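Local structure of uncharacterized protein (Actinomyces odontolyticus, 4MJG) at residues A[43-48]-A[174-179]; A[68-73]-A[128-133]; A[72-77]-A[121-126]; A[96-101]-A[108-113]. The protein is of unknown function but belongs to the DUF4853 family, and its full-length form is probably a lipoprotein. All blocks are in the same frame, centred on the assembly; numbering follows the deposited sequence.

The four contacts sample one antiparallel sheet along its breadth. Contact 1 joins strand 44-55 to strand 176-181, contact 2 joins strand 62-73 to strand 127-133, and contact 4 pairs the edge strand 92-97 with strand 107-113. Contact 3 lies between the loops that leave strands 62-73 and 118-123. Along the chain, contact 4 is nested inside contact 3, and contacts 2, 3 and 4 all lie within the loop closed by contact 1, contacts 2 and 3 sharing A72 and P73. Contacts 1 and 2 touch, with centres about 10 Å apart, whereas the centres of contacts 1 and 4 are about 24 Å apart. The C-terminal strand thus returns to the N-terminal one, and helix 77-86 packs against residues of contacts 3 and 4.

Contact 1: residues A[43-48]-A[174-179]; sequences ELTVMG and HPVPTL
V46 fits between P177 and L179. With CG1 anti to the backbone N (chi1 -177°), its other methyl, CG2, is left beside that N and rests 4.0 Å from L179 CG, while V46 CB lies 4.1 Å from P177 CG on the proline ring. L44 and L179 sit side by side on the same face, CB to CB 4.4 Å, and their branches add to the buried layer that M161, V163 and F158 complete. The other face carries T45, T178 and V176; here the T45 methyl CG2 nestles against V176 CG2 at 3.6 Å, the two side chains slanting across one another. Underneath, strands 44-55 and 176-181 pair antiparallel with a strong twist, their short axes 132° apart. L179 N donates to L44 O at 2.8 Å, answered by a weak bond from L44 N to L179 O. V46 N gives P177 O a nearly straight bond of 3.0 Å, but proline has no N-H to return one to V46 O. The chemistry implies two unlike faces: the leucines put only carbon into their buried layer, while on the T45 and T178 face the buried hydroxyl T178 OG1 is paired, hydrogen-bonded to T164 OG1.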
loop_
_atom_site.group_PDB
_atom_site.type_symbol
_atom_site.label_atom_id
_atom_site.label_comp_id
_atom_site.label_asym_id
_atom_site.label_seq_id
_atom_site.Cartn_x
_atom_site.Cartn_y
_atom_site.Cartn_z
ATOM N N GLU A 43 -0.530 -16.400 -2.255
ATOM C CA GLU A 43 -0.580 -15.669 -0.998
ATOM C C GLU A 43 0.374 -14.493 -0.989
ATOM O O GLU A 43 1.324 -14.442 -1.773
ATOM C CB GLU A 43 -0.221 -16.622 0.146
ATOM C CG GLU A 43 1.109 -17.355 -0.033
ATOM C CD GLU A 43 1.338 -18.471 0.978
ATOM O OE1 GLU A 43 0.355 -18.989 1.560
ATOM O OE2 GLU A 43 2.513 -18.843 1.188
ATOM N N LEU A 44 0.114 -13.553 -0.089
ATOM C CA LEU A 44 1.002 -12.413 0.133
ATOM C C LEU A 44 1.904 -12.658 1.338
ATOM O O LEU A 44 1.472 -13.228 2.336
ATOM C CB LEU A 44 0.189 -11.141 0.380
ATOM C CG LEU A 44 -0.670 -10.590 -0.758
ATOM C CD1 LEU A 44 -1.532 -9.445 -0.257
ATOM C CD2 LEU A 44 0.192 -10.125 -1.921
ATOM N N THR A 45 3.151 -12.218 1.236
ATOM C CA THR A 45 4.081 -12.191 2.363
ATOM C C THR A 45 4.131 -10.760 2.891
ATOM O O THR A 45 4.197 -9.817 2.106
ATOM C CB THR A 45 5.491 -12.607 1.918
ATOM O OG1 THR A 45 5.429 -13.890 1.286
ATOM C CG2 THR A 45 6.441 -12.678 3.104
ATOM N N VAL A 46 4.097 -10.585 4.208
ATOM C CA VAL A 46 4.125 -9.237 4.786
ATOM C C VAL A 46 5.576 -8.790 4.953
ATOM O O VAL A 46 6.286 -9.254 5.853
ATOM C CB VAL A 46 3.370 -9.166 6.126
ATOM C CG1 VAL A 46 3.353 -7.741 6.657
ATOM C CG2 VAL A 46 1.950 -9.691 5.957
HETATM N N MSE A 47 5.998 -7.886 4.073
HETATM C CA MSE A 47 7.388 -7.431 3.992
HETATM C C MSE A 47 7.659 -6.318 4.965
HETATM O O MSE A 47 8.767 -6.204 5.486
HETATM C CB MSE A 47 7.673 -6.895 2.583
HETATM C CG MSE A 47 8.899 -7.519 1.925
HETATM SE SE MSE A 47 10.541 -6.920 2.831
HETATM C CE MSE A 47 10.537 -5.106 2.047
ATOM N N GLY A 48 6.661 -5.465 5.188
ATOM C CA GLY A 48 6.819 -4.300 6.043
ATOM C C GLY A 48 5.535 -3.956 6.767
ATOM O O GLY A 48 4.429 -4.257 6.295
ATOM N N HIS A 174 14.262 -16.158 10.558
ATOM C CA HIS A 174 12.888 -16.454 10.940
ATOM C C HIS A 174 12.025 -16.846 9.737
ATOM O O HIS A 174 12.265 -16.382 8.621
ATOM C CB HIS A 174 12.253 -15.227 11.609
ATOM C CG HIS A 174 12.801 -14.920 12.965
ATOM N ND1 HIS A 174 12.145 -15.265 14.125
ATOM C CD2 HIS A 174 13.937 -14.291 13.347
ATOM C CE1 HIS A 174 12.856 -14.869 15.166
ATOM N NE2 HIS A 174 13.949 -14.275 14.721
ATOM N N PRO A 175 11.010 -17.698 9.961
ATOM C CA PRO A 175 9.970 -17.806 8.954
ATOM C C PRO A 175 9.225 -16.489 8.867
ATOM O O PRO A 175 9.364 -15.634 9.745
ATOM C CB PRO A 175 9.056 -18.902 9.499
ATOM C CG PRO A 175 9.292 -18.902 10.961
ATOM C CD PRO A 175 10.745 -18.575 11.111
ATOM N N VAL A 176 8.441 -16.330 7.814
ATOM C CA VAL A 176 7.814 -15.053 7.523
ATOM C C VAL A 176 6.310 -15.162 7.688
ATOM O O VAL A 176 5.746 -16.247 7.549
ATOM C CB VAL A 176 8.159 -14.557 6.100
ATOM C CG1 VAL A 176 9.670 -14.445 5.934
ATOM C CG2 VAL A 176 7.567 -15.465 5.024
ATOM N N PRO A 177 5.656 -14.036 7.992
ATOM C CA PRO A 177 4.208 -14.028 8.080
ATOM C C PRO A 177 3.555 -13.911 6.709
ATOM O O PRO A 177 3.986 -13.099 5.885
ATOM C CB PRO A 177 3.923 -12.791 8.923
ATOM C CG PRO A 177 5.058 -11.876 8.647
ATOM C CD PRO A 177 6.246 -12.743 8.378
ATOM N N THR A 178 2.520 -14.711 6.481
ATOM C CA THR A 178 1.830 -14.735 5.200
ATOM C C THR A 178 0.335 -14.504 5.380
ATOM O O THR A 178 -0.216 -14.748 6.452
ATOM C CB THR A 178 2.032 -16.087 4.489
ATOM O OG1 THR A 178 1.511 -17.138 5.307
ATOM C CG2 THR A 178 3.507 -16.342 4.225
ATOM N N LEU A 179 -0.308 -14.038 4.315
ATOM C CA LEU A 179 -1.749 -13.827 4.304
ATOM C C LEU A 179 -2.398 -14.756 3.291
ATOM O O LEU A 179 -1.969 -14.821 2.139
ATOM C CB LEU A 179 -2.069 -12.381 3.935
ATOM C CG LEU A 179 -1.498 -11.308 4.857
ATOM C CD1 LEU A 179 -1.752 -9.924 4.284
ATOM C CD2 LEU A 179 -2.096 -11.426 6.250
#

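Contact 2: residues A[68-73]-A[128-133]; sequences YTTVAP and IAVRSR. With SO4 (sulfate ion), chain D.
T70 and V130 face each other as a hydrogen-bonded antiparallel pair, V130 N reaching T70 O at 2.8 Å and T70 N reaching V130 O at 3.1 Å. Two residues on, A72 and I128 repeat the exchange, with A72 N to I128 O at 3.0 Å and I128 N to A72 O at 2.9 Å. V71 and A129 form the non-hydrogen-bonded pair between them; their backbone bonds go outward, to T45 and K122, so each strand is held on both sides within the sheet. V130 O accepts twice, since a water also donates to it at 2.9 Å. That water lies 3.0 Å from T70 OG1 as well, and the threonine suits this buried place because chi1 of 62° sets its hydroxyl between the backbone N and carbonyl carbon, where it can share the water. Further along strand 127-133, R133 NE donates to sulfate O3 at 3.0 Å, and the same oxygen lies in the plane of the R131 guanidinium, at its edge. An alanine in place of R133 would probably leave sulfate O3 without the NE donor, the R131 guanidinium lying farther off. The anion is probably from the crystallisation liquor, but R131 and R133, with R64 close to R133, probably make a positively charged patch that would attract an anion.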
loop_
_atom_site.group_PDB
_atom_site.type_symbol
_atom_site.label_atom_id
_atom_site.label_comp_id
_atom_site.label_asym_id
_atom_site.label_seq_id
_atom_site.Cartn_x
_atom_site.Cartn_y
_atom_site.Cartn_z
ATOM N N TYR A 68 0.928 -1.181 4.881
ATOM C CA TYR A 68 1.642 -2.453 4.843
ATOM C C TYR A 68 2.323 -2.596 3.506
ATOM O O TYR A 68 1.839 -2.085 2.494
ATOM C CB TYR A 68 0.687 -3.628 5.037
ATOM C CG TYR A 68 0.303 -3.877 6.474
ATOM C CD1 TYR A 68 1.052 -4.728 7.282
ATOM C CD2 TYR A 68 -0.818 -3.277 7.018
ATOM C CE1 TYR A 68 0.701 -4.965 8.597
ATOM C CE2 TYR A 68 -1.175 -3.505 8.326
ATOM C CZ TYR A 68 -0.409 -4.350 9.111
ATOM O OH TYR A 68 -0.769 -4.569 10.412
ATOM N N THR A 69 3.465 -3.270 3.508
ATOM C CA THR A 69 4.123 -3.647 2.274
ATOM C C THR A 69 3.979 -5.154 2.158
ATOM O O THR A 69 4.420 -5.877 3.042
ATOM C CB THR A 69 5.605 -3.258 2.293
ATOM O OG1 THR A 69 5.728 -1.835 2.483
ATOM C CG2 THR A 69 6.277 -3.662 0.993
ATOM N N THR A 70 3.311 -5.618 1.103
ATOM C CA THR A 70 3.123 -7.052 0.889
ATOM C C THR A 70 3.741 -7.487 -0.422
ATOM O O THR A 70 3.843 -6.701 -1.362
ATOM C CB THR A 70 1.638 -7.461 0.906
ATOM O OG1 THR A 70 0.930 -6.815 -0.158
ATOM C CG2 THR A 70 1.010 -7.091 2.227
ATOM N N VAL A 71 4.144 -8.755 -0.473
ATOM C CA VAL A 71 4.887 -9.293 -1.602
ATOM C C VAL A 71 4.220 -10.554 -2.136
ATOM O O VAL A 71 3.983 -11.501 -1.389
ATOM C CB VAL A 71 6.340 -9.607 -1.197
ATOM C CG1 VAL A 71 7.092 -10.277 -2.338
ATOM C CG2 VAL A 71 7.049 -8.324 -0.797
ATOM N N ALA A 72 3.925 -10.551 -3.434
ATOM C CA ALA A 72 3.377 -11.711 -4.118
ATOM C C ALA A 72 4.439 -12.274 -5.046
ATOM O O ALA A 72 5.407 -11.588 -5.354
ATOM C CB ALA A 72 2.151 -11.310 -4.921
ATOM N N PRO A 73 4.268 -13.523 -5.502
ATOM C CA PRO A 73 5.219 -14.046 -6.490
ATOM C C PRO A 73 5.141 -13.287 -7.818
ATOM O O PRO A 73 4.155 -12.584 -8.073
ATOM C CB PRO A 73 4.791 -15.508 -6.656
ATOM C CG PRO A 73 4.031 -15.830 -5.406
ATOM C CD PRO A 73 3.327 -14.559 -5.040
ATOM N N ILE A 128 6.506 -9.205 -6.682
ATOM C CA ILE A 128 5.754 -7.959 -6.859
ATOM C C ILE A 128 5.385 -7.365 -5.507
ATOM O O ILE A 128 4.598 -7.944 -4.760
ATOM C CB ILE A 128 4.461 -8.177 -7.663
ATOM C CG1 ILE A 128 4.797 -8.615 -9.089
ATOM C CG2 ILE A 128 3.624 -6.900 -7.695
ATOM C CD1 ILE A 128 3.656 -9.333 -9.769
ATOM N N ALA A 129 5.952 -6.203 -5.203
ATOM C CA ALA A 129 5.714 -5.540 -3.933
ATOM C C ALA A 129 4.581 -4.525 -4.067
ATOM O O ALA A 129 4.566 -3.721 -4.995
ATOM C CB ALA A 129 6.988 -4.859 -3.457
ATOM N N VAL A 130 3.638 -4.561 -3.133
ATOM C CA VAL A 130 2.518 -3.616 -3.110
ATOM C C VAL A 130 2.658 -2.729 -1.882
ATOM O O VAL A 130 2.616 -3.217 -0.750
ATOM C CB VAL A 130 1.163 -4.339 -3.080
ATOM C CG1 VAL A 130 0.026 -3.340 -3.209
ATOM C CG2 VAL A 130 1.089 -5.361 -4.200
ATOM N N ARG A 131 2.853 -1.434 -2.119
ATOM C CA ARG A 131 3.129 -0.467 -1.063
ATOM C C ARG A 131 2.165 0.721 -1.213
ATOM O O ARG A 131 1.786 1.101 -2.320
ATOM C CB ARG A 131 4.600 -0.027 -1.131
ATOM C CG ARG A 131 4.976 1.144 -0.229
ATOM C CD ARG A 131 6.487 1.260 -0.066
ATOM N NE ARG A 131 6.885 2.469 0.657
ATOM C CZ ARG A 131 6.899 3.702 0.143
ATOM N NH1 ARG A 131 6.520 3.927 -1.115
ATOM N NH2 ARG A 131 7.287 4.729 0.899
ATOM N N SER A 132 1.728 1.281 -0.099
ATOM C CA SER A 132 0.851 2.453 -0.129
ATOM C C SER A 132 1.505 3.608 0.600
ATOM O O SER A 132 2.292 3.402 1.516
ATOM C CB SER A 132 -0.517 2.130 0.476
ATOM O OG SER A 132 -0.487 2.188 1.887
ATOM N N ARG A 133 1.186 4.823 0.170
ATOM C CA ARG A 133 1.721 6.027 0.782
ATOM C C ARG A 133 0.711 7.150 0.564
ATOM O O ARG A 133 0.637 7.734 -0.512
ATOM C CB ARG A 133 3.080 6.371 0.177
ATOM C CG ARG A 133 3.704 7.648 0.718
ATOM C CD ARG A 133 5.158 7.791 0.289
ATOM N NE ARG A 133 5.790 8.991 0.844
ATOM C CZ ARG A 133 5.761 10.201 0.287
ATOM N NH1 ARG A 133 5.121 10.414 -0.858
ATOM N NH2 ARG A 133 6.372 11.217 0.884
HETATM S S SO4 D . 9.305 8.150 1.683
HETATM O O1 SO4 D . 9.084 7.799 0.260
HETATM O O2 SO4 D . 9.661 9.586 1.802
HETATM O O3 SO4 D . 8.065 7.871 2.446
HETATM O O4 SO4 D . 10.408 7.323 2.222
HETATM O O HOH W 1 0.236 -4.022 0.703
#

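Contact 3: residues A[72-77]-A[121-126]; sequences APSMSF and FKFSED
F77 and F123 both hold CG anti to the backbone N (chi1 -174° and 163°), and these torsions carry the two rings toward each other across the contact. The loop that leads from strand 62-73 into the N-terminus of helix 77-86 lies here against the turn of the beta hairpin formed by strands 118-123 and 127-133. S76 is the N-cap of that helix, its OG accepting from R79 N, a common role for serine, whose short hydroxyl can reach back to an amide of the first turn. F77 follows as the first residue of the helix. The rings form an offset edge-to-face pair, the edge of F77 directed at the face of F123, with centroids 5.8 Å apart and planes at 74°. F77 CB lies 4.2 Å from the centroid of the F123 ring, over its centre, in a CH-pi contact, and F77 CD1 comes to 3.6 Å from F123 CB. The other face of F123 has E125 N above it, displaced toward the rim. At the edge, near the ring plane, stands M75 O, where ring hydrogens of slight positive charge face a carbonyl oxygen. A phenylalanine suits position 123 because it offers two faces and an edge to backbone and side chain alike, and L80 of helix 77-86 also packs on it. S74 turns its OG anti to its own backbone N, and this hydroxyl donates to S124 O at 2.9 Å, lying in the plane of that carbonyl.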
loop_
_atom_site.group_PDB
_atom_site.type_symbol
_atom_site.label_atom_id
_atom_site.label_comp_id
_atom_site.label_asym_id
_atom_site.label_seq_id
_atom_site.Cartn_x
_atom_site.Cartn_y
_atom_site.Cartn_z
ATOM N N ALA A 72 3.925 -10.551 -3.434
ATOM C CA ALA A 72 3.377 -11.711 -4.118
ATOM C C ALA A 72 4.439 -12.274 -5.046
ATOM O O ALA A 72 5.407 -11.588 -5.354
ATOM C CB ALA A 72 2.151 -11.310 -4.921
ATOM N N PRO A 73 4.268 -13.523 -5.502
ATOM C CA PRO A 73 5.219 -14.046 -6.490
ATOM C C PRO A 73 5.141 -13.287 -7.818
ATOM O O PRO A 73 4.155 -12.584 -8.073
ATOM C CB PRO A 73 4.791 -15.508 -6.656
ATOM C CG PRO A 73 4.031 -15.830 -5.406
ATOM C CD PRO A 73 3.327 -14.559 -5.040
ATOM N N SER A 74 6.170 -13.430 -8.650
ATOM C CA SER A 74 6.322 -12.577 -9.831
ATOM C C SER A 74 5.370 -12.942 -10.966
ATOM O O SER A 74 4.855 -14.060 -11.033
ATOM C CB SER A 74 7.766 -12.608 -10.347
ATOM O OG SER A 74 7.988 -11.563 -11.284
HETATM N N MSE A 75 5.139 -11.967 -11.841
HETATM C CA MSE A 75 4.406 -12.170 -13.089
HETATM C C MSE A 75 4.996 -11.201 -14.077
HETATM O O MSE A 75 5.617 -10.215 -13.683
HETATM C CB MSE A 75 2.895 -11.989 -12.874
HETATM C CG MSE A 75 2.373 -10.571 -13.097
HETATM SE SE MSE A 75 0.705 -10.295 -12.082
HETATM C CE MSE A 75 -0.574 -10.956 -13.417
ATOM N N SER A 76 4.821 -11.467 -15.367
ATOM C CA SER A 76 5.371 -10.582 -16.393
ATOM C C SER A 76 4.780 -9.181 -16.229
ATOM O O SER A 76 3.603 -9.037 -15.889
ATOM C CB SER A 76 5.090 -11.120 -17.800
ATOM O OG SER A 76 3.735 -10.929 -18.169
ATOM N N PHE A 77 5.597 -8.157 -16.459
ATOM C CA PHE A 77 5.154 -6.778 -16.282
ATOM C C PHE A 77 3.918 -6.461 -17.123
ATOM O O PHE A 77 2.995 -5.802 -16.658
ATOM C CB PHE A 77 6.276 -5.792 -16.617
ATOM C CG PHE A 77 5.927 -4.370 -16.307
ATOM C CD1 PHE A 77 5.994 -3.902 -15.004
ATOM C CD2 PHE A 77 5.499 -3.508 -17.308
ATOM C CE1 PHE A 77 5.655 -2.597 -14.701
ATOM C CE2 PHE A 77 5.159 -2.200 -17.015
ATOM C CZ PHE A 77 5.235 -1.745 -15.709
ATOM N N PHE A 121 2.613 -0.726 -7.201
ATOM C CA PHE A 121 2.946 -2.113 -7.480
ATOM C C PHE A 121 4.343 -2.123 -8.081
ATOM O O PHE A 121 4.523 -1.671 -9.214
ATOM C CB PHE A 121 1.951 -2.701 -8.476
ATOM C CG PHE A 121 0.516 -2.615 -8.030
ATOM C CD1 PHE A 121 -0.220 -1.459 -8.236
ATOM C CD2 PHE A 121 -0.103 -3.697 -7.417
ATOM C CE1 PHE A 121 -1.541 -1.379 -7.830
ATOM C CE2 PHE A 121 -1.426 -3.622 -7.011
ATOM C CZ PHE A 121 -2.147 -2.460 -7.215
ATOM N N LYS A 122 5.329 -2.603 -7.323
ATOM C CA LYS A 122 6.709 -2.676 -7.810
ATOM C C LYS A 122 7.038 -4.043 -8.406
ATOM O O LYS A 122 7.214 -5.026 -7.686
ATOM C CB LYS A 122 7.717 -2.319 -6.706
ATOM C CG LYS A 122 8.367 -0.956 -6.893
ATOM C CD LYS A 122 9.564 -0.754 -5.976
ATOM C CE LYS A 122 10.447 0.388 -6.466
ATOM N NZ LYS A 122 9.705 1.670 -6.640
ATOM N N PHE A 123 7.135 -4.094 -9.730
ATOM C CA PHE A 123 7.566 -5.306 -10.412
ATOM C C PHE A 123 9.059 -5.534 -10.231
ATOM O O PHE A 123 9.847 -4.587 -10.230
ATOM C CB PHE A 123 7.246 -5.244 -11.910
ATOM C CG PHE A 123 8.006 -6.248 -12.730
ATOM C CD1 PHE A 123 7.542 -7.550 -12.866
ATOM C CD2 PHE A 123 9.201 -5.898 -13.345
ATOM C CE1 PHE A 123 8.247 -8.477 -13.612
ATOM C CE2 PHE A 123 9.911 -6.823 -14.093
ATOM C CZ PHE A 123 9.433 -8.113 -14.226
ATOM N N SER A 124 9.429 -6.798 -10.065
ATOM C CA SER A 124 10.810 -7.244 -10.215
ATOM C C SER A 124 10.766 -8.714 -10.621
ATOM O O SER A 124 9.705 -9.339 -10.586
ATOM C CB SER A 124 11.615 -7.044 -8.925
ATOM O OG SER A 124 11.456 -8.131 -8.040
ATOM N N GLU A 125 11.910 -9.266 -11.003
ATOM C CA GLU A 125 11.959 -10.651 -11.463
ATOM C C GLU A 125 11.625 -11.633 -10.333
ATOM O O GLU A 125 11.002 -12.671 -10.569
ATOM C CB GLU A 125 13.327 -10.952 -12.085
ATOM C CG GLU A 125 13.518 -10.351 -13.475
ATOM C CD GLU A 125 12.651 -11.023 -14.525
ATOM O OE1 GLU A 125 12.682 -12.268 -14.630
ATOM O OE2 GLU A 125 11.939 -10.307 -15.252
ATOM N N ASP A 126 12.019 -11.287 -9.107
ATOM C CA ASP A 126 11.754 -12.124 -7.933
ATOM C C ASP A 126 10.293 -12.094 -7.484
ATOM O O ASP A 126 9.726 -13.133 -7.143
ATOM C CB ASP A 126 12.644 -11.703 -6.756
ATOM C CG ASP A 126 14.104 -12.066 -6.962
ATOM O OD1 ASP A 126 14.557 -12.109 -8.126
ATOM O OD2 ASP A 126 14.801 -12.306 -5.953
#

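Contact 4: residues A[96-101]-A[108-113]; sequences QVDKQI and GIQLID
The D98 carboxylate receives two N-H groups from above its plane. G108 N donates to OD2 at 2.9 Å from a position 57° out of the carboxylate plane, and Q110 NE2 donates to OD1 at 3.2 Å from 46° out of it. The Q110 amide is brought there by a bend at chi2 (82°), which turns CD back over strand 92-97, and its NE2 has a further, stronger partner in E120 OE2 on strand 118-123. The other branch of that amide, Q110 OE1, lies 3.6 Å from Q96 CB. The Q96 chain is extended and crosses Q110 at about a right angle; its flat end runs past Q110 to I112, CD lying 4.0 Å from I112 CG1. These groups decorate a beta hairpin, in which strand 92-97, at one edge of the sheet, pairs antiparallel with strand 107-113. Q96 and Q110 form a hydrogen-bonded pair, Q110 N to Q96 O at 2.7 Å and Q96 N to Q110 O at 2.9 Å. D98 N then donates to G108 O at 2.9 Å, so the residue grips its neighbour with backbone and side chain together; a short acidic side chain suits the place, as it can fold back onto G108, which has no side chain of its own. An alanine in place of D98 would probably leave G108 N without this acceptor and Q110 NE2 without one of its two acceptors, E120 OE2 remaining. On the face that turns to helix 77-86, V97 CG1 and I109 CG1 lie 4.3 Å apart, and F77 packs on both residues.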
loop_
_atom_site.group_PDB
_atom_site.type_symbol
_atom_site.label_atom_id
_atom_site.label_comp_id
_atom_site.label_asym_id
_atom_site.label_seq_id
_atom_site.Cartn_x
_atom_site.Cartn_y
_atom_site.Cartn_z
ATOM N N GLN A 96 -0.614 5.390 -13.352
ATOM C CA GLN A 96 0.678 5.786 -13.912
ATOM C C GLN A 96 1.609 4.585 -14.021
ATOM O O GLN A 96 1.728 3.798 -13.085
ATOM C CB GLN A 96 1.318 6.863 -13.050
ATOM C CG GLN A 96 0.578 8.187 -13.092
ATOM C CD GLN A 96 1.251 9.249 -12.246
ATOM O OE1 GLN A 96 2.074 8.942 -11.382
ATOM N NE2 GLN A 96 0.904 10.507 -12.490
ATOM N N VAL A 97 2.260 4.458 -15.174
ATOM C CA VAL A 97 3.154 3.342 -15.461
ATOM C C VAL A 97 4.561 3.892 -15.711
ATOM O O VAL A 97 4.748 4.752 -16.573
ATOM C CB VAL A 97 2.665 2.558 -16.698
ATOM C CG1 VAL A 97 3.534 1.332 -16.942
ATOM C CG2 VAL A 97 1.202 2.153 -16.531
ATOM N N ASP A 98 5.541 3.406 -14.949
ATOM C CA ASP A 98 6.926 3.853 -15.100
ATOM C C ASP A 98 7.402 3.620 -16.522
ATOM O O ASP A 98 7.177 2.551 -17.094
ATOM C CB ASP A 98 7.866 3.120 -14.134
ATOM C CG ASP A 98 7.744 3.608 -12.703
ATOM O OD1 ASP A 98 6.955 4.536 -12.444
ATOM O OD2 ASP A 98 8.450 3.051 -11.835
ATOM N N LYS A 99 8.063 4.629 -17.077
ATOM C CA LYS A 99 8.521 4.589 -18.462
ATOM C C LYS A 99 9.714 3.649 -18.648
ATOM O O LYS A 99 9.936 3.156 -19.749
ATOM C CB LYS A 99 8.819 6.006 -18.965
ATOM C CG LYS A 99 7.567 6.872 -19.022
ATOM C CD LYS A 99 7.834 8.252 -19.603
ATOM C CE LYS A 99 8.422 9.195 -18.566
ATOM N NZ LYS A 99 8.599 10.566 -19.113
ATOM N N GLN A 100 10.444 3.360 -17.571
ATOM C CA GLN A 100 11.628 2.500 -17.653
ATOM C C GLN A 100 11.902 1.778 -16.334
ATOM O O GLN A 100 11.451 2.221 -15.283
ATOM C CB GLN A 100 12.834 3.351 -18.043
ATOM C CG GLN A 100 14.105 2.573 -18.338
ATOM C CD GLN A 100 15.185 3.441 -18.950
ATOM O OE1 GLN A 100 15.033 4.659 -19.062
ATOM N NE2 GLN A 100 16.288 2.818 -19.350
ATOM N N ILE A 101 12.622 0.658 -16.404
ATOM C CA ILE A 101 13.094 -0.042 -15.204
ATOM C C ILE A 101 14.254 0.754 -14.608
ATOM O O ILE A 101 15.171 1.144 -15.331
ATOM C CB ILE A 101 13.562 -1.484 -15.510
ATOM C CG1 ILE A 101 12.424 -2.293 -16.145
ATOM C CG2 ILE A 101 14.056 -2.162 -14.243
ATOM C CD1 ILE A 101 12.476 -3.795 -15.919
ATOM N N GLY A 108 7.715 0.285 -11.627
ATOM C CA GLY A 108 6.537 0.584 -10.831
ATOM C C GLY A 108 5.294 0.925 -11.630
ATOM O O GLY A 108 5.376 1.495 -12.720
ATOM N N ILE A 109 4.141 0.551 -11.081
ATOM C CA ILE A 109 2.854 1.072 -11.526
ATOM C C ILE A 109 2.215 1.735 -10.312
ATOM O O ILE A 109 2.158 1.141 -9.230
ATOM C CB ILE A 109 1.923 -0.029 -12.058
ATOM C CG1 ILE A 109 2.571 -0.732 -13.252
ATOM C CG2 ILE A 109 0.575 0.562 -12.469
ATOM C CD1 ILE A 109 1.849 -1.987 -13.685
ATOM N N GLN A 110 1.746 2.965 -10.495
ATOM C CA GLN A 110 1.160 3.730 -9.413
ATOM C C GLN A 110 -0.332 3.900 -9.634
ATOM O O GLN A 110 -0.788 4.065 -10.767
ATOM C CB GLN A 110 1.812 5.109 -9.321
ATOM C CG GLN A 110 3.289 5.088 -8.969
ATOM C CD GLN A 110 4.165 4.816 -10.167
ATOM O OE1 GLN A 110 4.078 5.516 -11.184
ATOM N NE2 GLN A 110 5.025 3.800 -10.056
ATOM N N LEU A 111 -1.076 3.879 -8.534
ATOM C CA LEU A 111 -2.509 4.128 -8.534
ATOM C C LEU A 111 -2.731 5.406 -7.734
ATOM O O LEU A 111 -2.476 5.431 -6.528
ATOM C CB LEU A 111 -3.225 2.946 -7.884
ATOM C CG LEU A 111 -4.369 2.290 -8.650
ATOM C CD1 LEU A 111 -3.941 1.888 -10.052
ATOM C CD2 LEU A 111 -4.859 1.079 -7.874
ATOM N N ILE A 112 -3.159 6.474 -8.407
ATOM C CA ILE A 112 -3.254 7.795 -7.780
ATOM C C ILE A 112 -4.677 8.069 -7.308
ATOM O O ILE A 112 -5.618 7.988 -8.095
ATOM C CB ILE A 112 -2.825 8.924 -8.752
ATOM C CG1 ILE A 112 -1.472 8.613 -9.413
ATOM C CG2 ILE A 112 -2.757 10.264 -8.029
ATOM C CD1 ILE A 112 -0.320 8.433 -8.445
ATOM N N ASP A 113 -4.827 8.400 -6.026
ATOM C CA ASP A 113 -6.141 8.745 -5.464
ATOM C C ASP A 113 -6.415 10.242 -5.597
ATOM O O ASP A 113 -5.524 11.026 -5.940
ATOM C CB ASP A 113 -6.271 8.290 -3.998
ATOM C CG ASP A 113 -5.257 8.955 -3.066
ATOM O OD1 ASP A 113 -5.031 10.177 -3.190
ATOM O OD2 ASP A 113 -4.689 8.253 -2.195
#